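Local coordinates for protein putative malic enzyme ((S)-malate:NAD+ oxidoreductase (decarboxylating)) (Streptococcus pyogenes, PDB 2A9F) that probably catalyses the NAD+-dependent oxidative decarboxylation of (S)-malate to pyruvate, using a divalent metal ion, at residues K65-V70 and P129-I134; P90-K95 and N135-S140. All coordinates share one frame; numbering follows the deposited sequence.

In the fold
Both contacts draw on strand 133-136 of one four-stranded parallel sheet: contact 1 pairs its beginning with strand 67-72, and contact 2 sets its end and the following loop against helix 85-102. The helix follows strand 67-72 in the chain, and the segments of the two contacts alternate in sequence. Their centres lie 14 Å apart, but they meet directly, with Ala69 O and Asn135 N at 2.8 Å, a probable hydrogen bond that continues the strand pairing. Contact 2 holds magnesium ligands and Lys95, the predicted proton acceptor. Contact 1 is farther from this site, the Ile134 side chain about 14 Å from the magnesium ion. Both contacts also touch the second subunit.

Contact 1: residues K65-V70 and P129-I134; sequences KNTVAV and PTFGGI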
loop_
_atom_site.group_PDB
_atom_site.type_symbol
_atom_site.label_atom_id
_atom_site.label_comp_id
_atom_site.label_asym_id
_atom_site.label_seq_id
_atom_site.Cartn_x
_atom_site.Cartn_y
_atom_site.Cartn_z
ATOM N N LYS A 65 5.991 10.166 5.450
ATOM C CA LYS A 65 7.159 11.013 5.244
ATOM C C LYS A 65 8.025 10.671 4.024
ATOM O O LYS A 65 8.517 11.566 3.320
ATOM C CB LYS A 65 8.019 10.952 6.517
ATOM C CG LYS A 65 9.203 11.894 6.544
ATOM C CD LYS A 65 9.991 11.811 7.858
ATOM C CE LYS A 65 11.237 12.711 7.794
ATOM N NZ LYS A 65 12.234 12.457 8.895
ATOM N N ASN A 66 8.202 9.376 3.775
ATOM C CA ASN A 66 9.062 8.907 2.683
ATOM C C ASN A 66 8.437 7.835 1.766
ATOM O O ASN A 66 9.127 7.249 0.919
ATOM C CB ASN A 66 10.355 8.366 3.299
ATOM C CG ASN A 66 11.440 8.116 2.276
ATOM O OD1 ASN A 66 11.775 8.997 1.489
ATOM N ND2 ASN A 66 12.006 6.914 2.292
ATOM N N THR A 67 7.138 7.584 1.909
ATOM C CA THR A 67 6.523 6.565 1.067
ATOM C C THR A 67 5.526 7.065 0.037
ATOM O O THR A 67 4.592 7.797 0.328
ATOM C CB THR A 67 5.822 5.446 1.886
ATOM O OG1 THR A 67 4.522 5.893 2.278
ATOM C CG2 THR A 67 6.642 5.075 3.120
ATOM N N VAL A 68 5.748 6.631 -1.185
ATOM C CA VAL A 68 4.890 6.986 -2.288
ATOM C C VAL A 68 4.214 5.721 -2.790
ATOM O O VAL A 68 4.731 4.611 -2.642
ATOM C CB VAL A 68 5.705 7.616 -3.429
ATOM C CG1 VAL A 68 4.825 7.852 -4.624
ATOM C CG2 VAL A 68 6.289 8.948 -2.968
ATOM N N ALA A 69 3.035 5.887 -3.358
ATOM C CA ALA A 69 2.332 4.752 -3.902
ATOM C C ALA A 69 2.469 4.777 -5.426
ATOM O O ALA A 69 2.443 5.836 -6.053
ATOM C CB ALA A 69 0.868 4.809 -3.495
ATOM N N VAL A 70 2.660 3.605 -6.011
ATOM C CA VAL A 70 2.743 3.496 -7.449
ATOM C C VAL A 70 1.425 2.809 -7.793
ATOM O O VAL A 70 1.221 1.638 -7.467
ATOM C CB VAL A 70 3.919 2.633 -7.856
ATOM C CG1 VAL A 70 4.057 2.625 -9.366
ATOM C CG2 VAL A 70 5.180 3.157 -7.179
ATOM N N PRO A 129 -4.324 9.758 2.571
ATOM C CA PRO A 129 -3.854 9.901 3.952
ATOM C C PRO A 129 -2.606 9.087 4.251
ATOM O O PRO A 129 -1.694 9.554 4.931
ATOM C CB PRO A 129 -5.046 9.419 4.770
ATOM C CG PRO A 129 -6.199 9.804 3.933
ATOM C CD PRO A 129 -5.761 9.427 2.546
ATOM N N THR A 130 -2.596 7.864 3.730
ATOM C CA THR A 130 -1.520 6.907 3.920
ATOM C C THR A 130 -0.171 7.333 3.381
ATOM O O THR A 130 0.871 7.152 4.031
ATOM C CB THR A 130 -1.869 5.564 3.228
ATOM O OG1 THR A 130 -2.911 4.897 3.953
ATOM C CG2 THR A 130 -0.650 4.661 3.147
ATOM N N PHE A 131 -0.199 7.893 2.183
ATOM C CA PHE A 131 1.016 8.252 1.502
ATOM C C PHE A 131 1.445 9.699 1.483
ATOM O O PHE A 131 0.681 10.600 1.837
ATOM C CB PHE A 131 0.915 7.706 0.093
ATOM C CG PHE A 131 0.639 6.241 0.059
ATOM C CD1 PHE A 131 1.663 5.325 0.236
ATOM C CD2 PHE A 131 -0.662 5.769 -0.106
ATOM C CE1 PHE A 131 1.402 3.958 0.247
ATOM C CE2 PHE A 131 -0.936 4.402 -0.096
ATOM C CZ PHE A 131 0.097 3.493 0.081
ATOM N N GLY A 132 2.699 9.899 1.083
ATOM C CA GLY A 132 3.254 11.228 0.980
ATOM C C GLY A 132 3.315 11.620 -0.481
ATOM O O GLY A 132 3.632 12.763 -0.813
ATOM N N GLY A 133 3.003 10.663 -1.357
ATOM C CA GLY A 133 3.023 10.923 -2.784
ATOM C C GLY A 133 2.393 9.827 -3.629
ATOM O O GLY A 133 2.499 8.642 -3.308
ATOM N N ILE A 134 1.739 10.223 -4.722
ATOM C CA ILE A 134 1.093 9.271 -5.614
ATOM C C ILE A 134 1.685 9.303 -7.012
ATOM O O ILE A 134 1.752 10.361 -7.626
ATOM C CB ILE A 134 -0.406 9.562 -5.768
ATOM C CG1 ILE A 134 -1.100 9.566 -4.397
ATOM C CG2 ILE A 134 -1.023 8.517 -6.676
ATOM C CD1 ILE A 134 -0.926 8.279 -3.587
#
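The Phe131 ring is sandwiched between two methyl groups. Ala69 CB sits squarely over the centre of one face, 3.6 Å from the ring centroid and only 1° off the normal, a CH-pi contact. Thr130 CG2, from the preceding residue, lies over the opposite face, and Thr67 O meets the ring edge in its plane. Phe131 CG is anti to its carbonyl carbon (chi1 -55°), which brings the ring up against Ala69. A single methyl suits position 69, since it can approach the ring centre closely. The same Ala69 CB touches Ile134 CD1 at 3.9 Å.

Here two neighbouring parallel strands of the malic enzyme N-terminal domain come together, the inner pair of its four-stranded sheet (order 106-111, 67-72, 133-136, 159-161), with Ala69 opposite Ile134 and their CA atoms 5.0 Å apart. The sheet pairing is led in by the loop: Gly132 N donates to Thr67 O at 2.9 Å in a nearly straight bond (171°). Next, Ala69 N donates to Gly133 O at 2.8 Å, although the position of that oxygen is less certain. At Gly132 and Gly133 no side chain stands between the backbones, and Val68 CG2 packs 3.8 Å from the bare Gly133 CA.

Thr67 OG1 lies 3.6 Å from Phe131 CD1, oblique to the ring, and is hydrogen-bonded to Thr63 O, so this buried hydroxyl is satisfied beside an aromatic ring. Thr130 splits its roles: its methyl covers the ring while its hydroxyl is hydrogen-bonded to Val111 N of the second subunit. Ile108 and Ile110 of strand 106-111 also touch Phe131.

Contact 2: residues P90-K95 and N135-S140; sequences PVMEGK and NLEDIS. With MG (magnesium ion), chain C.
Lys95 reaches across to a carboxylate that is already bound to a metal. Glu137 OE2 coordinates magnesium at 2.0 Å, while Glu137 OE1 forms a salt bridge with Lys95 NZ at 3.4 Å; the bond from NZ to OE2 is weak. Lys95 CG is anti to the backbone N (chi1 -167°) and the chain bends at chi2; Lys95 and Glu137 are long enough to meet from helix and loop, crossing at about a right angle. Asp138, the next residue, supplies OD1 to the same ion at 2.0 Å, so two successive acidic residues grip the metal, with Asp163 and two waters as further ligands, while Asp138 OD2 accepts from Leu78 N, which should steady the carboxylate. Met92, an unbranched chain bent at chi2 and chi3, lays SD 3.7 Å from Glu137 CG, a thioether against the aliphatic part of that residue, and CE 3.3 Å from Asp138 OD2.

Lys95, the predicted proton acceptor, also pairs with Asp162 and weakly with Tyr40 of the second subunit, the predicted proton donor. Helix 85-102 faces the loop that leaves strand 133-136, its Met92 packed on strands 67-72 and 106-111, while helix 143-154 packs on Leu136 and Ile139.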
loop_
_atom_site.group_PDB
_atom_site.type_symbol
_atom_site.label_atom_id
_atom_site.label_comp_id
_atom_site.label_asym_id
_atom_site.label_seq_id
_atom_site.Cartn_x
_atom_site.Cartn_y
_atom_site.Cartn_z
ATOM N N PRO A 90 4.189 -6.908 -11.536
ATOM C CA PRO A 90 5.636 -7.035 -11.764
ATOM C C PRO A 90 6.254 -5.699 -12.169
ATOM O O PRO A 90 7.354 -5.362 -11.737
ATOM C CB PRO A 90 5.723 -8.066 -12.890
ATOM C CG PRO A 90 4.559 -8.914 -12.631
ATOM C CD PRO A 90 3.462 -7.929 -12.306
ATOM N N VAL A 91 5.538 -4.942 -12.995
ATOM C CA VAL A 91 6.026 -3.650 -13.457
ATOM C C VAL A 91 5.935 -2.558 -12.380
ATOM O O VAL A 91 6.843 -1.740 -12.237
ATOM C CB VAL A 91 5.256 -3.190 -14.711
ATOM C CG1 VAL A 91 5.698 -1.793 -15.124
ATOM C CG2 VAL A 91 5.489 -4.171 -15.838
ATOM N N MET A 92 4.853 -2.547 -11.616
ATOM C CA MET A 92 4.696 -1.542 -10.575
ATOM C C MET A 92 5.683 -1.790 -9.429
ATOM O O MET A 92 6.201 -0.858 -8.820
ATOM C CB MET A 92 3.252 -1.547 -10.067
ATOM C CG MET A 92 2.219 -1.402 -11.206
ATOM S SD MET A 92 2.542 0.058 -12.202
ATOM C CE MET A 92 2.853 -0.654 -13.753
ATOM N N GLU A 93 5.976 -3.039 -9.125
ATOM C CA GLU A 93 6.918 -3.232 -8.052
ATOM C C GLU A 93 8.340 -3.046 -8.580
ATOM O O GLU A 93 9.258 -2.731 -7.823
ATOM C CB GLU A 93 6.697 -4.579 -7.354
ATOM C CG GLU A 93 6.763 -5.807 -8.195
ATOM C CD GLU A 93 6.205 -7.018 -7.438
ATOM O OE1 GLU A 93 4.976 -7.061 -7.191
ATOM O OE2 GLU A 93 6.998 -7.918 -7.083
ATOM N N GLY A 94 8.511 -3.203 -9.888
ATOM C CA GLY A 94 9.823 -2.985 -10.465
ATOM C C GLY A 94 10.057 -1.488 -10.387
ATOM O O GLY A 94 11.127 -0.998 -10.014
ATOM N N LYS A 95 9.009 -0.756 -10.727
ATOM C CA LYS A 95 9.046 0.687 -10.696
ATOM C C LYS A 95 9.358 1.158 -9.276
ATOM O O LYS A 95 10.121 2.106 -9.090
ATOM C CB LYS A 95 7.697 1.246 -11.148
ATOM C CG LYS A 95 7.706 2.739 -11.454
ATOM C CD LYS A 95 8.356 3.024 -12.796
ATOM C CE LYS A 95 8.027 4.431 -13.284
ATOM N NZ LYS A 95 8.266 4.515 -14.757
ATOM N N ASN A 135 2.114 8.147 -7.510
ATOM C CA ASN A 135 2.655 8.056 -8.857
ATOM C C ASN A 135 1.749 7.173 -9.713
ATOM O O ASN A 135 1.811 5.945 -9.619
ATOM C CB ASN A 135 4.074 7.482 -8.842
ATOM C CG ASN A 135 4.539 7.018 -10.228
ATOM O OD1 ASN A 135 4.280 5.887 -10.631
ATOM N ND2 ASN A 135 5.219 7.896 -10.962
ATOM N N LEU A 136 0.891 7.799 -10.524
ATOM C CA LEU A 136 -0.008 7.061 -11.407
ATOM C C LEU A 136 0.836 6.454 -12.523
ATOM O O LEU A 136 1.672 7.137 -13.112
ATOM C CB LEU A 136 -1.073 7.988 -11.984
ATOM C CG LEU A 136 -2.130 8.412 -10.964
ATOM C CD1 LEU A 136 -3.033 9.487 -11.553
ATOM C CD2 LEU A 136 -2.921 7.198 -10.525
ATOM N N GLU A 137 0.622 5.172 -12.808
ATOM C CA GLU A 137 1.422 4.495 -13.824
ATOM C C GLU A 137 0.652 3.590 -14.770
ATOM O O GLU A 137 -0.276 2.886 -14.383
ATOM C CB GLU A 137 2.522 3.669 -13.148
ATOM C CG GLU A 137 3.544 3.055 -14.099
ATOM C CD GLU A 137 4.604 4.053 -14.560
ATOM O OE1 GLU A 137 5.021 4.903 -13.740
ATOM O OE2 GLU A 137 5.035 3.965 -15.732
ATOM N N ASP A 138 1.071 3.619 -16.020
ATOM C CA ASP A 138 0.489 2.800 -17.056
ATOM C C ASP A 138 -1.035 2.735 -17.152
ATOM O O ASP A 138 -1.585 1.674 -17.422
ATOM C CB ASP A 138 1.055 1.377 -16.953
ATOM C CG ASP A 138 2.566 1.332 -17.144
ATOM O OD1 ASP A 138 3.171 2.381 -17.490
ATOM O OD2 ASP A 138 3.144 0.239 -16.950
ATOM N N ILE A 139 -1.730 3.843 -16.922
ATOM C CA ILE A 139 -3.175 3.804 -17.089
ATOM C C ILE A 139 -3.460 4.445 -18.460
ATOM O O ILE A 139 -2.930 5.506 -18.788
ATOM C CB ILE A 139 -3.952 4.528 -15.936
ATOM C CG1 ILE A 139 -4.467 5.877 -16.400
ATOM C CG2 ILE A 139 -3.083 4.674 -14.709
ATOM C CD1 ILE A 139 -5.365 6.560 -15.380
ATOM N N SER A 140 -4.275 3.780 -19.268
ATOM C CA SER A 140 -4.581 4.264 -20.612
ATOM C C SER A 140 -5.307 5.605 -20.778
ATOM O O SER A 140 -6.110 6.031 -19.934
ATOM C CB SER A 140 -5.367 3.195 -21.371
ATOM O OG SER A 140 -6.618 2.956 -20.744
HETATM MG MG MG C . 5.010 3.221 -17.546
HETATM O O HOH W 1 5.502 1.372 -17.019
HETATM O O HOH W 2 5.020 2.954 -19.702
#